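Alpha-ketoglutarate-dependent 2,4-dichlorophenoxyacetate dioxygenase (Bradyrhizobium diazoefficiens, PDB 5BKE) probably acts as a 2-oxoglutarate-dependent dioxygenase, binding a metal ion and the 2-oxoglutarate analogue N-oxalylglycine, and is linked to aryloxyalkanoate herbicide degradation. Local coordinates at residues M56-A59 with L60-G63; H169-M172 with Y173-G176. All coordinates share one frame; numbering follows the deposited sequence.

Contact 1 (M56-A59 with L60-G63); sequences MAFA and LNFG
The ring of F62 turns its edge to one face of the F58 ring. This is a T-shaped stack, with the planes at 85° and the centroids 5.4 Å apart. F62 CE2 sits over the F58 face, toward its rim, and lies 3.8 Å from F58 CE1. One face of the F62 ring is covered over its centre by CB of N61. F58 has CG anti to the backbone N (chi1 174°), which brings the ring round beside F62, though the CB bond points away. The N61 side chain crosses that of F58 at about a right angle and sends its amide to the backbone. N61 ND2 donates to F58 O at 2.8 Å, nearly straight at 170°. The acceptor lies in the amide plane, while the donor is tilted from the carbonyl plane. A weak bond from N61 N ends on the same oxygen. L60 N donates to M56 O (2.9 Å), continuing the helical pattern, and F62 N donates to A59 O (3.1 Å). On another side of the turn M56 CG meets L60 CD1 at 4.0 Å. L129 and M256, from two strands of the larger sheet, also touch F58, and V33 of helix 27-40 touches F62. Were F62 replaced by an alanine, the ring edge would go, a gap would probably open against the F58 face, and that ring would be less restrained. The chemistry is thus divided. Aromatic and aliphatic groups join the last turn of helix 52-59 and the residues that follow it to the sheet, while the N61 amide satisfies the F58 carbonyl.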
loop_
_atom_site.group_PDB
_atom_site.type_symbol
_atom_site.label_atom_id
_atom_site.label_comp_id
_atom_site.label_asym_id
_atom_site.label_seq_id
_atom_site.Cartn_x
_atom_site.Cartn_y
_atom_site.Cartn_z
ATOM N N MET C 56 -10.579 -50.802 1.891
ATOM C CA MET C 56 -11.278 -50.505 0.647
ATOM C C MET C 56 -12.621 -49.831 0.925
ATOM O O MET C 56 -12.993 -48.876 0.228
ATOM C CB MET C 56 -11.423 -51.768 -0.220
ATOM C CG MET C 56 -12.211 -51.585 -1.515
ATOM S SD MET C 56 -11.498 -50.371 -2.650
ATOM C CE MET C 56 -10.087 -51.266 -3.303
ATOM N N ALA C 57 -13.331 -50.310 1.948
ATOM C CA ALA C 57 -14.580 -49.678 2.388
ATOM C C ALA C 57 -14.388 -48.187 2.736
ATOM O O ALA C 57 -15.247 -47.352 2.414
ATOM C CB ALA C 57 -15.203 -50.438 3.557
ATOM N N PHE C 58 -13.257 -47.871 3.378
ATOM C CA PHE C 58 -12.889 -46.494 3.682
ATOM C C PHE C 58 -12.720 -45.716 2.378
ATOM O O PHE C 58 -13.320 -44.661 2.214
ATOM C CB PHE C 58 -11.616 -46.432 4.560
ATOM C CG PHE C 58 -11.080 -45.015 4.792
ATOM C CD1 PHE C 58 -11.902 -43.989 5.280
ATOM C CD2 PHE C 58 -9.744 -44.721 4.548
ATOM C CE1 PHE C 58 -11.396 -42.700 5.482
ATOM C CE2 PHE C 58 -9.232 -43.435 4.757
ATOM C CZ PHE C 58 -10.061 -42.427 5.226
ATOM N N ALA C 59 -11.931 -46.261 1.454
ATOM C CA ALA C 59 -11.680 -45.637 0.150
ATOM C C ALA C 59 -12.951 -45.387 -0.658
ATOM O O ALA C 59 -13.043 -44.383 -1.357
ATOM C CB ALA C 59 -10.695 -46.464 -0.658
ATOM N N LEU C 60 -13.929 -46.282 -0.543
ATOM C CA LEU C 60 -15.168 -46.194 -1.346
ATOM C C LEU C 60 -16.136 -45.056 -0.983
ATOM O O LEU C 60 -17.028 -44.738 -1.778
ATOM C CB LEU C 60 -15.893 -47.555 -1.422
ATOM C CG LEU C 60 -15.226 -48.614 -2.317
ATOM C CD1 LEU C 60 -15.842 -49.997 -2.084
ATOM C CD2 LEU C 60 -15.249 -48.239 -3.805
ATOM N N ASN C 61 -15.937 -44.432 0.191
ATOM C CA ASN C 61 -16.582 -43.146 0.551
ATOM C C ASN C 61 -16.345 -42.055 -0.497
ATOM O O ASN C 61 -17.180 -41.153 -0.663
ATOM C CB ASN C 61 -16.028 -42.619 1.884
ATOM C CG ASN C 61 -16.550 -43.386 3.082
ATOM O OD1 ASN C 61 -17.681 -43.171 3.527
ATOM N ND2 ASN C 61 -15.729 -44.290 3.607
ATOM N N PHE C 62 -15.217 -42.171 -1.198
ATOM C CA PHE C 62 -14.653 -41.120 -2.039
ATOM C C PHE C 62 -14.764 -41.394 -3.542
ATOM O O PHE C 62 -14.227 -40.640 -4.358
ATOM C CB PHE C 62 -13.188 -40.882 -1.622
ATOM C CG PHE C 62 -13.008 -40.747 -0.131
ATOM C CD1 PHE C 62 -13.643 -39.718 0.576
ATOM C CD2 PHE C 62 -12.220 -41.662 0.577
ATOM C CE1 PHE C 62 -13.491 -39.598 1.952
ATOM C CE2 PHE C 62 -12.064 -41.546 1.959
ATOM C CZ PHE C 62 -12.700 -40.515 2.642
ATOM N N GLY C 63 -15.473 -42.464 -3.902
ATOM C CA GLY C 63 -15.753 -42.775 -5.301
ATOM C C GLY C 63 -15.916 -44.254 -5.525
ATOM O O GLY C 63 -16.586 -44.935 -4.742
#

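Contact 2 (H169-M172 with Y173-G176); sequences HSLM and YSRG
L171 and R175 lie side by side, one helical turn apart, and their side chains point the same way. The methyl CD2 of L171 rests over one face of the R175 guanidinium, offset toward its rim, and is 3.7 Å from R175 NH1. In R175, chi1 (-57°) sets CG beside the backbone N, with R175 CG 3.2 Å from L171 O. The bend at chi2 then turns the rest of the chain, which runs extended through chi3. The guanidinium also makes a cation-pi contact with F107. S174 has OG between the backbone N and the carbonyl carbon (chi1 57°). This turns the hydroxyl back along the helix, and S174 OG comes 3.1 Å from L171 O. Its proton is not settled, because H215 ND1 is also a hydrogen-bond partner of S174 OG. L171 O accepts from R175 N and M172 O from G176 N, as helical i to i+4 bonds. The ring of Y173 swings back toward the start of the helix, where Y173 CD2 lies 3.8 Å from S170 CB. The backbone N of Y173 donates to S170 O. S170 OG accepts from M172 N at 3.0 Å and is also hydrogen-bonded to F191 O. H169 ends the strand before the helix. The side chain of S174 is about 6 Å from that of H115, a manganese ligand, and that of R175 is about 8 Å from the metal. The arrangement is a serine N-cap on the short helix 171-176, at a strand-to-helix junction beside the metal site of this TauD/TfdA-family enzyme.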
loop_
_atom_site.group_PDB
_atom_site.type_symbol
_atom_site.label_atom_id
_atom_site.label_comp_id
_atom_site.label_asym_id
_atom_site.label_seq_id
_atom_site.Cartn_x
_atom_site.Cartn_y
_atom_site.Cartn_z
ATOM N N HIS C 169 2.050 -40.045 -21.523
ATOM C CA HIS C 169 2.354 -40.890 -20.372
ATOM C C HIS C 169 2.224 -42.372 -20.735
ATOM O O HIS C 169 1.224 -42.790 -21.335
ATOM C CB HIS C 169 1.394 -40.624 -19.222
ATOM C CG HIS C 169 1.533 -39.278 -18.579
ATOM N ND1 HIS C 169 1.867 -39.127 -17.250
ATOM C CD2 HIS C 169 1.322 -38.027 -19.059
ATOM C CE1 HIS C 169 1.868 -37.842 -16.942
ATOM N NE2 HIS C 169 1.531 -37.154 -18.020
ATOM N N SER C 170 3.227 -43.154 -20.338
ATOM C CA SER C 170 3.229 -44.602 -20.491
ATOM C C SER C 170 4.126 -45.251 -19.441
ATOM O O SER C 170 5.203 -44.722 -19.123
ATOM C CB SER C 170 3.737 -44.985 -21.883
ATOM O OG SER C 170 3.869 -46.388 -22.009
ATOM N N LEU C 171 3.698 -46.415 -18.941
ATOM C CA LEU C 171 4.562 -47.276 -18.115
ATOM C C LEU C 171 5.880 -47.634 -18.799
ATOM O O LEU C 171 6.888 -47.856 -18.126
ATOM C CB LEU C 171 3.834 -48.541 -17.661
ATOM C CG LEU C 171 2.915 -48.374 -16.447
ATOM C CD1 LEU C 171 1.847 -49.457 -16.396
ATOM C CD2 LEU C 171 3.696 -48.322 -15.138
ATOM N N MET C 172 5.881 -47.645 -20.130
ATOM C CA MET C 172 7.096 -47.897 -20.913
ATOM C C MET C 172 8.144 -46.781 -20.786
ATOM O O MET C 172 9.344 -47.036 -20.936
ATOM C CB MET C 172 6.752 -48.139 -22.387
ATOM C CG MET C 172 5.835 -49.332 -22.650
ATOM S SD MET C 172 5.690 -49.781 -24.404
ATOM C CE MET C 172 4.590 -48.518 -25.049
ATOM N N TYR C 173 7.698 -45.550 -20.524
ATOM C CA TYR C 173 8.625 -44.421 -20.328
ATOM C C TYR C 173 9.322 -44.459 -18.961
ATOM O O TYR C 173 10.545 -44.288 -18.880
ATOM C CB TYR C 173 7.928 -43.078 -20.522
ATOM C CG TYR C 173 7.620 -42.683 -21.954
ATOM C CD1 TYR C 173 8.620 -42.673 -22.937
ATOM C CD2 TYR C 173 6.328 -42.260 -22.319
ATOM C CE1 TYR C 173 8.338 -42.287 -24.244
ATOM C CE2 TYR C 173 6.036 -41.872 -23.624
ATOM C CZ TYR C 173 7.044 -41.884 -24.583
ATOM O OH TYR C 173 6.767 -41.499 -25.880
ATOM N N SER C 174 8.542 -44.693 -17.906
ATOM C CA SER C 174 9.074 -44.778 -16.551
ATOM C C SER C 174 9.995 -45.981 -16.356
ATOM O O SER C 174 11.071 -45.840 -15.765
ATOM C CB SER C 174 7.955 -44.787 -15.517
ATOM O OG SER C 174 7.051 -45.845 -15.750
ATOM N N ARG C 175 9.576 -47.146 -16.854
ATOM C CA ARG C 175 10.389 -48.359 -16.769
ATOM C C ARG C 175 11.564 -48.278 -17.727
ATOM O O ARG C 175 12.643 -48.765 -17.420
ATOM C CB ARG C 175 9.564 -49.634 -17.001
ATOM C CG ARG C 175 8.385 -49.833 -16.058
ATOM C CD ARG C 175 8.748 -49.642 -14.594
ATOM N NE ARG C 175 7.601 -49.727 -13.676
ATOM C CZ ARG C 175 6.947 -48.688 -13.153
ATOM N NH1 ARG C 175 5.945 -48.906 -12.312
ATOM N NH2 ARG C 175 7.280 -47.435 -13.452
ATOM N N GLY C 176 11.356 -47.612 -18.862
ATOM C CA GLY C 176 12.424 -47.333 -19.827
ATOM C C GLY C 176 13.603 -46.519 -19.326
ATOM O O GLY C 176 14.744 -46.767 -19.734
#

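How the contacts relate
Both contacts are local. Contact 1 joins the last turn of helix 52-59 to the residues after it; contact 2 takes in the whole of helix 171-176 and its N-cap. They share no element. Their centres are 29 Å apart, on opposite sides of the chain's centre, and they do not touch. Contact 1 is only partly buried: its phenylalanines face inward, while A57 is exposed. Contact 2 is the more buried and lies nearer the metal. Their chemistry differs accordingly. Aromatic packing against the larger sheet dominates contact 1. Contact 2 depends more on hydroxyls and an arginine, with further polar partners from neighbouring loops.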